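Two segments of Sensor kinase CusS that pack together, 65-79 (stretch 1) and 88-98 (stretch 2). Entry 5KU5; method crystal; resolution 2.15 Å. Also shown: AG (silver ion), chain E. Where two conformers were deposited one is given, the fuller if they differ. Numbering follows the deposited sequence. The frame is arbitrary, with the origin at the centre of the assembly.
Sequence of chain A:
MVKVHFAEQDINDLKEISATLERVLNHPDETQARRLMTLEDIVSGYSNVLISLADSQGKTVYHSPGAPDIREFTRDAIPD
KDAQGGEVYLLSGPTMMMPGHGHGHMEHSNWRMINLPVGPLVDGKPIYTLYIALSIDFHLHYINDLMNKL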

# COMPACT_ATOMS: atom_id res chain seq x y z
N PRO A 65 -4.05 0.05 17.22
CA PRO A 65 -3.45 -0.39 18.48
C PRO A 65 -1.96 -0.06 18.66
O PRO A 65 -1.50 0.01 19.79
CB PRO A 65 -3.64 -1.91 18.41
CG PRO A 65 -3.50 -2.22 16.96
CD PRO A 65 -4.12 -1.05 16.24
N GLY A 66 -1.23 0.14 17.56
CA GLY A 66 0.21 0.38 17.63
C GLY A 66 0.66 1.71 18.23
O GLY A 66 1.84 1.87 18.55
N ALA A 67 -0.27 2.67 18.37
CA ALA A 67 0.06 4.00 18.87
C ALA A 67 -1.10 4.60 19.67
O ALA A 67 -2.19 4.03 19.70
CB ALA A 67 0.39 4.91 17.70
N PRO A 68 -0.86 5.75 20.33
CA PRO A 68 -1.96 6.55 20.85
C PRO A 68 -2.90 7.04 19.74
O PRO A 68 -2.50 7.10 18.57
CB PRO A 68 -1.26 7.73 21.52
CG PRO A 68 0.08 7.21 21.91
CD PRO A 68 0.45 6.22 20.84
N ASP A 69 -4.13 7.38 20.13
CA ASP A 69 -5.14 7.92 19.22
C ASP A 69 -4.59 9.18 18.53
O ASP A 69 -4.20 10.13 19.21
CB ASP A 69 -6.41 8.25 20.03
CG ASP A 69 -7.56 8.78 19.17
OD1 ASP A 69 -7.46 8.83 17.93
OD2 ASP A 69 -8.58 9.16 19.77
N ILE A 70 -4.56 9.16 17.19
CA ILE A 70 -4.07 10.31 16.42
C ILE A 70 -4.90 11.58 16.61
O ILE A 70 -4.36 12.68 16.48
CB ILE A 70 -3.89 10.02 14.90
CG1 ILE A 70 -5.23 9.68 14.21
CG2 ILE A 70 -2.84 8.94 14.68
CD1 ILE A 70 -5.09 9.34 12.74
N ARG A 71 -6.18 11.43 16.94
CA ARG A 71 -7.05 12.58 17.24
C ARG A 71 -6.58 13.44 18.42
O ARG A 71 -6.95 14.61 18.51
CB ARG A 71 -8.50 12.13 17.46
CG ARG A 71 -9.17 11.62 16.19
CD ARG A 71 -10.63 11.27 16.41
NE ARG A 71 -11.42 12.47 16.69
CZ ARG A 71 -12.18 12.70 17.77
NH1 ARG A 71 -12.31 11.79 18.74
NH2 ARG A 71 -12.83 13.85 17.86
N GLU A 72 -5.77 12.86 19.31
CA GLU A 72 -5.11 13.62 20.37
C GLU A 72 -4.03 14.59 19.85
O GLU A 72 -3.59 15.47 20.58
CB GLU A 72 -4.47 12.68 21.40
CG GLU A 72 -5.43 11.73 22.10
CD GLU A 72 -4.80 10.95 23.24
OE1 GLU A 72 -3.64 11.22 23.60
OE2 GLU A 72 -5.47 10.06 23.79
N PHE A 73 -3.58 14.39 18.61
CA PHE A 73 -2.61 15.26 17.95
C PHE A 73 -3.25 16.22 16.94
O PHE A 73 -2.54 16.96 16.26
CB PHE A 73 -1.52 14.42 17.29
CG PHE A 73 -0.65 13.69 18.28
CD1 PHE A 73 -1.10 12.53 18.90
CD2 PHE A 73 0.61 14.18 18.61
CE1 PHE A 73 -0.31 11.87 19.83
CE2 PHE A 73 1.41 13.52 19.53
CZ PHE A 73 0.95 12.36 20.14
N THR A 74 -4.58 16.21 16.84
CA THR A 74 -5.32 17.17 16.02
C THR A 74 -5.03 18.62 16.43
O THR A 74 -4.89 19.48 15.57
CB THR A 74 -6.84 16.90 16.06
OG1 THR A 74 -7.12 15.63 15.45
CG2 THR A 74 -7.64 17.97 15.32
N ARG A 75 -4.90 18.87 17.74
CA ARG A 75 -4.62 20.22 18.25
C ARG A 75 -3.28 20.81 17.78
O ARG A 75 -3.15 22.03 17.70
CB ARG A 75 -4.73 20.26 19.79
CG ARG A 75 -3.65 19.51 20.57
CD ARG A 75 -3.68 19.88 22.05
NE ARG A 75 -2.52 19.39 22.80
CZ ARG A 75 -2.39 18.18 23.35
NH1 ARG A 75 -3.36 17.26 23.26
NH2 ARG A 75 -1.27 17.87 23.99
N ASP A 76 -2.30 19.95 17.49
CA ASP A 76 -0.97 20.35 16.99
C ASP A 76 -0.83 20.28 15.46
O ASP A 76 0.24 20.61 14.94
CB ASP A 76 0.12 19.47 17.61
CG ASP A 76 0.28 19.67 19.10
OD1 ASP A 76 -0.09 20.75 19.61
OD2 ASP A 76 0.78 18.75 19.77
N ALA A 77 -1.88 19.86 14.76
CA ALA A 77 -1.82 19.67 13.30
C ALA A 77 -1.49 20.98 12.58
O ALA A 77 -2.01 22.04 12.94
CB ALA A 77 -3.14 19.11 12.79
N ILE A 78 -0.61 20.89 11.58
CA ILE A 78 -0.19 22.04 10.77
C ILE A 78 -0.67 21.79 9.34
O ILE A 78 -0.55 20.66 8.85
CB ILE A 78 1.35 22.19 10.78
CG1 ILE A 78 1.87 22.42 12.21
CG2 ILE A 78 1.81 23.31 9.84
CD1 ILE A 78 1.36 23.67 12.89
N PRO A 79 -1.22 22.82 8.66
CA PRO A 79 -1.55 22.65 7.24
C PRO A 79 -0.34 22.28 6.39
O PRO A 79 0.73 22.87 6.53
CB PRO A 79 -2.09 24.03 6.83
CG PRO A 79 -2.62 24.61 8.10
CD PRO A 79 -1.72 24.11 9.19
N VAL A 88 -5.24 18.70 3.99
CA VAL A 88 -4.21 17.74 4.41
C VAL A 88 -3.37 18.36 5.52
O VAL A 88 -2.94 19.51 5.40
CB VAL A 88 -3.27 17.35 3.24
CG1 VAL A 88 -2.25 16.30 3.68
CG2 VAL A 88 -4.07 16.87 2.04
N TYR A 89 -3.14 17.60 6.59
CA TYR A 89 -2.39 18.09 7.75
C TYR A 89 -1.10 17.32 7.98
O TYR A 89 -0.95 16.18 7.52
CB TYR A 89 -3.25 18.01 9.00
CG TYR A 89 -4.45 18.92 8.94
CD1 TYR A 89 -4.32 20.29 9.20
CD2 TYR A 89 -5.70 18.43 8.59
CE1 TYR A 89 -5.42 21.13 9.14
CE2 TYR A 89 -6.80 19.26 8.53
CZ TYR A 89 -6.66 20.61 8.80
OH TYR A 89 -7.74 21.44 8.73
N LEU A 90 -0.18 17.96 8.69
CA LEU A 90 1.06 17.35 9.13
C LEU A 90 1.01 17.16 10.64
O LEU A 90 0.77 18.12 11.38
CB LEU A 90 2.25 18.23 8.74
CG LEU A 90 2.46 18.40 7.23
CD1 LEU A 90 3.47 19.51 6.96
CD2 LEU A 90 2.91 17.10 6.58
N LEU A 91 1.22 15.93 11.09
CA LEU A 91 1.38 15.61 12.51
C LEU A 91 2.83 15.23 12.78
O LEU A 91 3.43 14.48 12.01
CB LEU A 91 0.48 14.44 12.91
CG LEU A 91 -1.00 14.48 12.51
CD1 LEU A 91 -1.67 13.18 12.93
CD2 LEU A 91 -1.71 15.67 13.13
N SER A 92 3.39 15.75 13.88
CA SER A 92 4.73 15.38 14.34
C SER A 92 4.69 14.33 15.47
O SER A 92 5.65 14.18 16.23
CB SER A 92 5.50 16.63 14.78
OG SER A 92 4.95 17.19 15.95
N GLY A 93 3.57 13.62 15.57
CA GLY A 93 3.41 12.48 16.48
C GLY A 93 2.04 11.88 16.19
O GLY A 93 1.29 12.44 15.39
N PRO A 94 1.69 10.75 16.83
CA PRO A 94 2.45 9.99 17.81
C PRO A 94 3.49 9.07 17.17
O PRO A 94 3.58 8.99 15.94
CB PRO A 94 1.37 9.13 18.47
CG PRO A 94 0.38 8.89 17.40
CD PRO A 94 0.39 10.12 16.53
N THR A 95 4.25 8.39 18.02
CA THR A 95 5.14 7.32 17.60
C THR A 95 4.33 6.02 17.49
O THR A 95 3.57 5.68 18.40
CB THR A 95 6.31 7.14 18.58
OG1 THR A 95 7.07 8.36 18.64
CG2 THR A 95 7.23 5.99 18.15
N MET A 96 4.49 5.31 16.38
CA MET A 96 3.90 3.99 16.19
C MET A 96 4.93 2.95 16.55
O MET A 96 6.05 2.99 16.04
CB MET A 96 3.46 3.81 14.73
CG MET A 96 2.73 2.50 14.47
SD MET A 96 2.17 2.34 12.77
CE MET A 96 1.67 0.61 12.76
N MET A 97 4.55 2.01 17.42
CA MET A 97 5.43 0.89 17.79
C MET A 97 5.65 0.02 16.56
O MET A 97 4.70 -0.33 15.86
CB MET A 97 4.80 0.06 18.93
CG MET A 97 5.61 -1.16 19.37
SD MET A 97 7.33 -0.80 19.78
CE MET A 97 7.14 0.15 21.28
N MET A 98 6.92 -0.31 16.30
CA MET A 98 7.29 -1.13 15.15
C MET A 98 8.22 -2.26 15.60
O MET A 98 8.95 -2.10 16.58
CB MET A 98 7.95 -0.27 14.08
CG MET A 98 7.03 0.75 13.42
SD MET A 98 5.71 0.03 12.43
CE MET A 98 6.60 -0.51 10.97
AG AG E . 4.35 2.12 11.59

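The two stretches run antiparallel and bury 733 Å² between them. Their backbones pair at both ends of the contact, and apolar side chains fill the middle.

Tyr 89 pairs with Pro 79 as a non-hydrogen-bonded antiparallel bridge. Tyr 89 CA makes a CA-H...O contact of 3.3 Å with Ile 78 O, and Tyr 89 CB packs 3.9 Å from Ala 77 CB.

Leu 90 and Ile 78 form the hydrogen-bonded pair. Leu 90 N donates to Ile 78 O at 2.7 Å, and Ile 78 N donates to Leu 90 O at 3.1 Å. Both side chains lie on the same face of the sheet. Leu 90 O also receives a CA-H...O contact from Ala 77 CA at 3.6 Å.

Leu 91 is buried, and the end of its side chain comes nearer to stretch 1. Leu 91 CD2 lies 3.7 Å from Ala 77 CB and 4.3 Å from Phe 73 CB. These apolar groups shield one another from water.

At Gly 93 the chain passes over one face of the Phe 73 ring. Gly 93 C is 3.6 Å from Phe 73 CD2. An ideal CB on Gly 93 would clash with Phe 73 CE2, at 2.7 Å.

Pro 94 follows a cis peptide bond and continues over that face. Its CD sits 4.0 Å from the Phe 73 ring centroid, a CH-pi contact. Pro 94 CD also meets Ile 70 CG2 at 3.9 Å, while Pro 94 CG reaches Ala 67 CB at 4.0 Å.

Thr 95 contributes its backbone: Thr 95 O is 3.3 Å from Ala 67 CB. Met 96 CB lies 4.4 Å from Ala 67 CB, and Met 96 SD binds the silver ion AG at 2.5 Å. Met 97 N closes the contact with a nearly straight hydrogen bond to Gly 66 O, 2.9 Å long.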